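Local coordinates for uncharacterized protein (Legionella pneumophila subsp. pneumophila str. Philadelphia 1, PDB 4RXV) that is of unknown function but carries a RavJ-type peptidase domain of the papain-like clan and may act as an effector protease in Legionella, at residues A[2-6]-A[7-11]. Sequence-based numbering, arbitrary orientation.
Sequences MAIAP and QQIQE
Ile4 and Ile9 meet where the N-terminal arm of the chain turns into helix 6-14, in this N-terminal fragment, which carries the RavJ peptidase domain; the terminal CD1 of Ile4 lies 3.8 Å from Ile9 CG1. The two side chains cross at about a right angle. With CG1 of Ile4 anti to its backbone N (chi1 -171°), the ethyl branch swings over the first turn of the helix, and its CG1 also rests 3.9 Å from CB of Gln8. The pair is continued into the fold by helix 117-122, where Ile4 touches Gln118 and the buried Ile9 touches Ile119.

Between them Ala5 holds the N-cap position and Pro6 begins the helix. The carbonyl O of Ala5 accepts from Ile9 N at 3.2 Å in a nearly straight bond, and Gln8 N adds a weak, strongly bent one. One residue further along, Gln10 N donates to Pro6 O at 2.8 Å. Having no N-H, the proline needs no acceptor in the first turn.

On the polar flank Gln8, its chain bent at chi2 (59°), folds back so that OE1 comes 3.7 Å from Ala5 CB and takes a 2.6 Å hydrogen bond from a water. This water in turn accepts from Ala5 N, while Gln8 NE2 donates to Gln7 OE1 at 3.0 Å. Both ends of the Gln8 amide are thereby engaged, which should limit its rotation. The helix start thus joins an apolar side facing helix 117-122 to a hydrated one, with the backbone N-H of the N-cap residue satisfied through water.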
loop_
_atom_site.group_PDB
_atom_site.type_symbol
_atom_site.label_atom_id
_atom_site.label_comp_id
_atom_site.label_asym_id
_atom_site.label_seq_id
_atom_site.Cartn_x
_atom_site.Cartn_y
_atom_site.Cartn_z
ATOM N N MET A 2 -24.992 9.591 4.223
ATOM C CA MET A 2 -23.681 9.246 4.775
ATOM C C MET A 2 -22.591 9.217 3.699
ATOM O O MET A 2 -22.857 8.936 2.527
ATOM C CB MET A 2 -23.747 7.868 5.457
ATOM C CG MET A 2 -24.648 7.810 6.679
ATOM S SD MET A 2 -24.606 6.189 7.479
ATOM C CE MET A 2 -25.382 5.173 6.240
ATOM N N ALA A 3 -21.358 9.503 4.106
ATOM C CA ALA A 3 -20.196 9.299 3.249
ATOM C C ALA A 3 -19.775 7.841 3.262
ATOM O O ALA A 3 -20.346 7.021 3.978
ATOM C CB ALA A 3 -19.069 10.163 3.738
ATOM N N ILE A 4 -18.759 7.507 2.468
ATOM C CA ILE A 4 -18.225 6.154 2.486
ATOM C C ILE A 4 -17.596 5.853 3.848
ATOM O O ILE A 4 -16.921 6.687 4.439
ATOM C CB ILE A 4 -17.208 5.938 1.329
ATOM C CG1 ILE A 4 -16.840 4.458 1.223
ATOM C CG2 ILE A 4 -15.973 6.832 1.485
ATOM C CD1 ILE A 4 -16.026 4.086 -0.001
ATOM N N ALA A 5 -17.899 4.668 4.367
ATOM C CA ALA A 5 -17.446 4.232 5.683
ATOM C C ALA A 5 -16.128 3.469 5.616
ATOM O O ALA A 5 -15.851 2.822 4.602
ATOM C CB ALA A 5 -18.501 3.325 6.295
ATOM N N PRO A 6 -15.364 3.469 6.721
ATOM C CA PRO A 6 -14.153 2.650 6.769
ATOM C C PRO A 6 -14.394 1.200 6.326
ATOM O O PRO A 6 -13.564 0.637 5.602
ATOM C CB PRO A 6 -13.715 2.779 8.226
ATOM C CG PRO A 6 -14.176 4.154 8.628
ATOM C CD PRO A 6 -15.505 4.300 7.926
ATOM N N GLN A 7 -15.509 0.593 6.695
ATOM C CA GLN A 7 -15.753 -0.803 6.317
ATOM C C GLN A 7 -15.742 -1.002 4.801
ATOM O O GLN A 7 -15.201 -1.995 4.313
ATOM C CB GLN A 7 -17.094 -1.295 6.881
ATOM C CG GLN A 7 -17.447 -2.719 6.445
ATOM C CD GLN A 7 -18.829 -3.141 6.888
ATOM O OE1 GLN A 7 -19.832 -2.650 6.374
ATOM N NE2 GLN A 7 -18.887 -4.062 7.842
ATOM N N GLN A 8 -16.387 -0.096 4.059
ATOM C CA GLN A 8 -16.433 -0.223 2.598
ATOM C C GLN A 8 -15.071 0.050 1.965
ATOM O O GLN A 8 -14.751 -0.540 0.953
ATOM C CB GLN A 8 -17.502 0.675 1.970
ATOM C CG GLN A 8 -18.908 0.051 1.926
ATOM C CD GLN A 8 -19.417 -0.321 3.287
ATOM O OE1 GLN A 8 -19.660 0.548 4.134
ATOM N NE2 GLN A 8 -19.593 -1.615 3.517
ATOM N N ILE A 9 -14.286 0.950 2.556
ATOM C CA ILE A 9 -12.934 1.210 2.066
ATOM C C ILE A 9 -12.095 -0.052 2.279
ATOM O O ILE A 9 -11.362 -0.514 1.373
ATOM C CB ILE A 9 -12.307 2.425 2.757
ATOM C CG1 ILE A 9 -13.146 3.676 2.483
ATOM C CG2 ILE A 9 -10.863 2.613 2.280
ATOM C CD1 ILE A 9 -12.680 4.899 3.233
ATOM N N GLN A 10 -12.201 -0.642 3.461
ATOM C CA GLN A 10 -11.465 -1.860 3.749
ATOM C C GLN A 10 -11.874 -2.987 2.810
ATOM O O GLN A 10 -11.030 -3.737 2.319
ATOM C CB GLN A 10 -11.673 -2.257 5.207
ATOM C CG GLN A 10 -10.925 -3.494 5.638
ATOM C CD GLN A 10 -11.095 -3.731 7.108
ATOM O OE1 GLN A 10 -10.288 -3.293 7.936
ATOM N NE2 GLN A 10 -12.186 -4.343 7.455
ATOM N N GLU A 11 -13.168 -3.106 2.538
ATOM C CA GLU A 11 -13.640 -4.129 1.613
ATOM C C GLU A 11 -13.046 -3.931 0.221
ATOM O O GLU A 11 -12.622 -4.891 -0.407
ATOM C CB GLU A 11 -15.162 -4.156 1.561
ATOM C CG GLU A 11 -15.791 -4.790 2.793
ATOM C CD GLU A 11 -15.301 -6.231 3.048
ATOM O OE1 GLU A 11 -15.140 -6.988 2.050
ATOM O OE2 GLU A 11 -15.058 -6.602 4.240
HETATM O O HOH W 1 -19.899 2.972 3.141
#